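Local coordinates for tudor domain-containing protein 1 (Homo sapiens, PDB 5M9N), which probably represses transposable elements in the germline through the piRNA pathway, using Tudor domains that bind arginine-methylated peptides, at residues 99-103 against 115-120; 90-94 against 122-126. All coordinates share one frame; numbering follows the deposited sequence.

Contact 1. Residues 99-103 against 115-120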
loop_
_atom_site.group_PDB
_atom_site.type_symbol
_atom_site.label_atom_id
_atom_site.label_comp_id
_atom_site.label_asym_id
_atom_site.label_seq_id
_atom_site.Cartn_x
_atom_site.Cartn_y
_atom_site.Cartn_z
ATOM N N TRP A 99 9.666 -12.223 1.330
ATOM C CA TRP A 99 10.072 -11.113 2.143
ATOM C C TRP A 99 9.632 -9.784 1.481
ATOM O O TRP A 99 9.801 -9.596 0.284
ATOM C CB TRP A 99 11.566 -11.151 2.322
ATOM C CG TRP A 99 11.962 -12.255 3.306
ATOM C CD1 TRP A 99 12.427 -13.516 2.969
ATOM C CD2 TRP A 99 11.922 -12.215 4.721
ATOM N NE1 TRP A 99 12.683 -14.237 4.076
ATOM C CE2 TRP A 99 12.390 -13.479 5.178
ATOM C CE3 TRP A 99 11.568 -11.241 5.668
ATOM C CZ2 TRP A 99 12.505 -13.789 6.522
ATOM C CZ3 TRP A 99 11.654 -11.559 7.016
ATOM C CH2 TRP A 99 12.144 -12.832 7.440
ATOM N N TYR A 100 9.065 -8.907 2.290
ATOM C CA TYR A 100 8.500 -7.628 1.847
ATOM C C TYR A 100 8.947 -6.548 2.787
ATOM O O TYR A 100 9.303 -6.851 3.931
ATOM C CB TYR A 100 6.968 -7.737 1.790
ATOM C CG TYR A 100 6.457 -8.689 0.721
ATOM C CD1 TYR A 100 6.219 -8.290 -0.574
ATOM C CD2 TYR A 100 6.248 -10.009 1.023
ATOM C CE1 TYR A 100 5.817 -9.227 -1.571
ATOM C CE2 TYR A 100 5.821 -10.916 0.106
ATOM C CZ TYR A 100 5.613 -10.530 -1.215
ATOM O OH TYR A 100 5.161 -11.501 -2.028
ATOM N N ARG A 101 8.856 -5.293 2.356
ATOM C CA ARG A 101 9.103 -4.159 3.253
ATOM C C ARG A 101 7.868 -3.862 4.106
ATOM O O ARG A 101 6.702 -3.922 3.678
ATOM C CB ARG A 101 9.603 -2.966 2.470
ATOM C CG ARG A 101 10.835 -3.301 1.662
ATOM C CD ARG A 101 11.464 -2.117 1.038
ATOM N NE ARG A 101 10.536 -1.320 0.228
ATOM C CZ ARG A 101 10.904 -0.306 -0.519
ATOM N NH1 ARG A 101 12.159 0.074 -0.605
ATOM N NH2 ARG A 101 10.008 0.356 -1.196
ATOM N N ALA A 102 8.105 -3.625 5.401
ATOM C CA ALA A 102 6.983 -3.528 6.277
ATOM C C ALA A 102 7.247 -2.514 7.403
ATOM O O ALA A 102 8.365 -2.400 7.865
ATOM C CB ALA A 102 6.655 -4.860 6.871
ATOM N N SER A 103 6.202 -1.762 7.722
ATOM C CA SER A 103 6.197 -0.801 8.850
ATOM C C SER A 103 5.690 -1.487 10.083
ATOM O O SER A 103 4.673 -2.111 10.053
ATOM C CB SER A 103 5.254 0.323 8.503
ATOM O OG SER A 103 5.356 1.343 9.444
ATOM N N VAL A 115 1.971 -5.548 11.276
ATOM C CA VAL A 115 2.820 -4.877 10.307
ATOM C C VAL A 115 2.009 -4.465 9.046
ATOM O O VAL A 115 1.073 -5.154 8.708
ATOM C CB VAL A 115 4.045 -5.710 9.852
ATOM C CG1 VAL A 115 4.962 -6.082 11.048
ATOM C CG2 VAL A 115 3.657 -6.953 9.028
ATOM N N GLY A 116 2.355 -3.331 8.459
ATOM C CA GLY A 116 1.787 -2.884 7.157
ATOM C C GLY A 116 2.783 -3.047 6.032
ATOM O O GLY A 116 3.958 -2.659 6.172
ATOM N N TYR A 117 2.358 -3.687 4.946
ATOM C CA TYR A 117 3.257 -3.911 3.809
ATOM C C TYR A 117 3.310 -2.661 2.992
ATOM O O TYR A 117 2.318 -2.292 2.315
ATOM C CB TYR A 117 2.814 -5.102 2.991
ATOM C CG TYR A 117 2.981 -6.402 3.748
ATOM C CD1 TYR A 117 4.229 -6.952 3.947
ATOM C CD2 TYR A 117 1.894 -7.026 4.360
ATOM C CE1 TYR A 117 4.391 -8.125 4.648
ATOM C CE2 TYR A 117 2.058 -8.187 5.063
ATOM C CZ TYR A 117 3.321 -8.728 5.248
ATOM O OH TYR A 117 3.470 -9.930 5.937
ATOM N N VAL A 118 4.433 -1.964 3.079
ATOM C CA VAL A 118 4.465 -0.585 2.596
ATOM C C VAL A 118 4.455 -0.464 1.039
ATOM O O VAL A 118 4.248 0.593 0.456
ATOM C CB VAL A 118 5.676 0.172 3.099
ATOM C CG1 VAL A 118 5.558 0.395 4.582
ATOM C CG2 VAL A 118 6.993 -0.498 2.712
ATOM N N ASP A 119 4.687 -1.545 0.403
ATOM C CA ASP A 119 4.653 -1.548 -1.096
ATOM C C ASP A 119 3.370 -2.070 -1.679
ATOM O O ASP A 119 3.184 -2.035 -2.965
ATOM C CB ASP A 119 5.835 -2.357 -1.546
ATOM C CG ASP A 119 7.121 -1.671 -1.278
ATOM O OD1 ASP A 119 7.255 -0.430 -1.574
ATOM O OD2 ASP A 119 8.019 -2.410 -0.846
ATOM N N TYR A 120 2.447 -2.503 -0.809
ATOM C CA TYR A 120 1.239 -3.205 -1.239
ATOM C C TYR A 120 0.007 -2.689 -0.577
ATOM O O TYR A 120 -1.050 -2.670 -1.214
ATOM C CB TYR A 120 1.326 -4.758 -1.078
ATOM C CG TYR A 120 2.303 -5.358 -1.995
ATOM C CD1 TYR A 120 3.655 -5.356 -1.678
ATOM C CD2 TYR A 120 1.904 -5.896 -3.225
ATOM C CE1 TYR A 120 4.590 -5.835 -2.524
ATOM C CE2 TYR A 120 2.852 -6.379 -4.129
ATOM C CZ TYR A 120 4.184 -6.359 -3.760
ATOM O OH TYR A 120 5.201 -6.776 -4.560
HETATM O O HOH W 1 8.076 -5.051 -0.225
HETATM O O HOH W 2 5.562 -4.196 1.306
#
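Tyr100 and Tyr120 meet at right angles, the edge of the first ring directed at the face of the second. Their planes stand 90° apart with centroids separated by 5.4 Å, and the touch is made by Tyr100 CD1 on Tyr120 CE1, 3.5 Å away. Tyr120 OH lies at the edge of the Tyr100 ring, in its plane. Tyr100 CB lies 3.6 Å from Tyr117 CD1, and the Tyr117 ring stands obliquely to that of Tyr100. These three rings pack on the methylated side chain of the bound peptide and illustrate how a Tudor domain builds its aromatic cage from a hairpin and the turn that follows it.

The next residue along the strand does different work. Arg101 takes Asp119 side-on: NE reaches OD2 and NH2 reaches OD1, each bond 2.9 Å long, and each oxygen offers its syn lone pair. A bend at chi3 (-54°) brings the guanidinium alongside the carboxylate, their planes only 26° apart; OD1 lies in the guanidinium plane, whereas OD2 is tilted from it. OD1 also accepts from Gln144 N, and a water links OD2 to Arg101 N. A second water ties Arg101 O to Asp119 N, and Arg101 O also accepts Val118 N at 3.1 Å. The turn is thus pinned to the strand through both side chain and backbone. Farther along, Ser103 and Gly116 form a hydrogen-bonded antiparallel pair, with Ser103 N 2.9 Å from Gly116 O.

Asp96 holds the Tyr100 hydroxyl, and Arg101 NH1 donates to Leu138 O and Leu141 O. Helix 58-73 lies against Tyr100, Arg101, Asp119 and Tyr120, while strand 88-92 pairs with strand 99-109 along its other edge.

Contact 2. Residues 90-94 against 122-126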
loop_
_atom_site.group_PDB
_atom_site.type_symbol
_atom_site.label_atom_id
_atom_site.label_comp_id
_atom_site.label_asym_id
_atom_site.label_seq_id
_atom_site.Cartn_x
_atom_site.Cartn_y
_atom_site.Cartn_z
ATOM N N CYS A 90 12.037 -5.929 7.374
ATOM C CA CYS A 90 11.574 -6.989 6.458
ATOM C C CYS A 90 10.633 -7.900 7.229
ATOM O O CYS A 90 10.849 -8.169 8.427
ATOM C CB CYS A 90 12.745 -7.768 5.870
ATOM S SG CYS A 90 14.073 -6.764 5.199
ATOM N N ALA A 91 9.533 -8.263 6.579
ATOM C CA ALA A 91 8.528 -9.166 7.074
ATOM C C ALA A 91 8.259 -10.254 6.029
ATOM O O ALA A 91 8.131 -9.939 4.817
ATOM C CB ALA A 91 7.274 -8.402 7.335
ATOM N N GLN A 92 8.161 -11.512 6.487
ATOM C CA GLN A 92 7.868 -12.633 5.595
ATOM C C GLN A 92 6.359 -12.901 5.560
ATOM O O GLN A 92 5.752 -13.328 6.557
ATOM C CB GLN A 92 8.635 -13.845 6.134
ATOM C CG GLN A 92 8.754 -15.003 5.222
ATOM C CD GLN A 92 9.598 -16.103 5.820
ATOM O OE1 GLN A 92 9.944 -16.102 7.023
ATOM N NE2 GLN A 92 9.877 -17.060 5.033
ATOM N N PHE A 93 5.749 -12.580 4.440
ATOM C CA PHE A 93 4.305 -12.639 4.236
ATOM C C PHE A 93 3.790 -14.039 4.456
ATOM O O PHE A 93 4.416 -14.991 4.030
ATOM C CB PHE A 93 4.010 -12.124 2.793
ATOM C CG PHE A 93 2.548 -12.021 2.422
ATOM C CD1 PHE A 93 1.574 -11.650 3.350
ATOM C CD2 PHE A 93 2.171 -12.191 1.096
ATOM C CE1 PHE A 93 0.247 -11.523 2.983
ATOM C CE2 PHE A 93 0.851 -12.076 0.720
ATOM C CZ PHE A 93 -0.112 -11.731 1.648
ATOM N N SER A 94 2.676 -14.180 5.185
ATOM C CA SER A 94 2.222 -15.506 5.539
ATOM C C SER A 94 1.810 -16.346 4.316
ATOM O O SER A 94 1.969 -17.550 4.347
ATOM C CB SER A 94 1.042 -15.482 6.486
ATOM O OG SER A 94 0.040 -14.704 5.906
ATOM N N ASN A 122 -1.554 -3.939 2.295
ATOM C CA ASN A 122 -2.170 -4.865 3.207
ATOM C C ASN A 122 -1.360 -4.898 4.521
ATOM O O ASN A 122 -0.341 -4.208 4.678
ATOM C CB ASN A 122 -2.336 -6.253 2.538
ATOM C CG ASN A 122 -1.027 -6.898 2.204
ATOM O OD1 ASN A 122 -0.144 -6.284 1.642
ATOM N ND2 ASN A 122 -0.854 -8.101 2.668
ATOM N N PHE A 123 -1.872 -5.666 5.468
ATOM C CA PHE A 123 -1.342 -5.754 6.811
ATOM C C PHE A 123 -1.612 -7.148 7.386
ATOM O O PHE A 123 -2.463 -7.858 6.918
ATOM C CB PHE A 123 -1.907 -4.628 7.665
ATOM C CG PHE A 123 -3.361 -4.809 8.017
ATOM C CD1 PHE A 123 -3.745 -5.695 9.050
ATOM C CD2 PHE A 123 -4.343 -4.120 7.315
ATOM C CE1 PHE A 123 -5.060 -5.942 9.311
ATOM C CE2 PHE A 123 -5.688 -4.346 7.597
ATOM C CZ PHE A 123 -6.044 -5.225 8.628
ATOM N N GLU A 124 -0.849 -7.560 8.398
ATOM C CA GLU A 124 -1.146 -8.756 9.172
ATOM C C GLU A 124 -0.378 -8.738 10.496
ATOM O O GLU A 124 0.436 -7.866 10.709
ATOM C CB GLU A 124 -0.811 -10.050 8.446
ATOM C CG GLU A 124 0.637 -10.260 8.094
ATOM C CD GLU A 124 0.822 -11.482 7.159
ATOM O OE1 GLU A 124 -0.020 -12.396 7.178
ATOM O OE2 GLU A 124 1.825 -11.520 6.460
ATOM N N ILE A 125 -0.647 -9.735 11.317
ATOM C CA ILE A 125 0.081 -9.939 12.568
ATOM C C ILE A 125 0.996 -11.116 12.410
ATOM O O ILE A 125 0.570 -12.181 11.998
ATOM C CB ILE A 125 -0.896 -10.124 13.747
ATOM C CG1 ILE A 125 -1.616 -8.811 13.970
ATOM C CG2 ILE A 125 -0.144 -10.528 15.026
ATOM C CD1 ILE A 125 -2.849 -8.978 14.841
ATOM N N LEU A 126 2.260 -10.899 12.707
ATOM C CA LEU A 126 3.301 -11.869 12.493
ATOM C C LEU A 126 4.098 -12.111 13.775
ATOM O O LEU A 126 4.417 -11.175 14.499
ATOM C CB LEU A 126 4.268 -11.384 11.434
ATOM C CG LEU A 126 3.695 -11.259 10.020
ATOM C CD1 LEU A 126 4.800 -10.815 9.075
ATOM C CD2 LEU A 126 3.151 -12.592 9.555
#
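The aromatic cage that receives the peptide's methylated side chain continues here, where Phe93 meets Asn122 and Glu124 across the curled Tudor sheet. Phe93 and Asn122 both pack on that modified side chain; Glu124 acts one layer back, fastening the loop that carries the phenylalanine. Its carboxylate takes two bonds from Ser94, one to each oxygen: Ser94 N lies 3.1 Å from Glu124 OE2, and Ser94 OG donates to Glu124 OE1 over 2.6 Å. Both oxygens use their syn lone pairs, so the two bonds together fix the rotation of the carboxylate.

The same Glu124 OE2 sits at the ring's edge, 3.1 Å from Phe93 CD1, with the ring and carboxylate planes inclined by 59°; a negative oxygen beside the ring hydrogens is an electrostatically reasonable arrangement. The Phe93 CB starts away from strand 123-127, but chi1 near -176° swings the ring back toward it. On the ring's far end, Asn122 ND2 approaches Phe93 CE1 obliquely at 3.6 Å, the amide plane standing steeply (77°) to the ring.

Toward Ala91 and Leu126 the contact becomes mainly apolar. Leu126 CD1 touches both Ala91 CB (3.9 Å) and the backbone Gln92 O (3.7 Å), from directions roughly at right angles. The short strand axes, nearly perpendicular, come no nearer than 9.0 Å. No backbone-to-backbone hydrogen bond joins the two segments; each contact has a side chain on at least one side.

Tyr117 adds a further connection: its hydroxyl probably bonds to Glu124 OE2, at a doubtfully short distance, and its ring forms an edge-to-face pair with Phe93. Strands 99-109 and 112-117 lie between strands 88-92 and 123-127 in sheet order, and strand 131-132 pairs along the other edge of 88-92.

How the contacts relate
Both contacts belong to one five-stranded antiparallel sheet in the second Tudor domain, and their centres are about 7 Å apart. Contact 1 is nested along the chain inside the loop closed by contact 2: strand 88-92 comes first, then the hairpin of 99-109 and 112-117, and finally 123-127. Contact 1 joins sheet neighbours; contact 2 joins strands two places farther apart, which curvature of the sheet brings together. The principle exemplified is convergence: Tyr100, Tyr117 and Tyr120 come from one contact, Phe93 and Asn122 from the other, and all five pack on the modified side chain of the bound peptide, consistent with a cage assembled from both contacts.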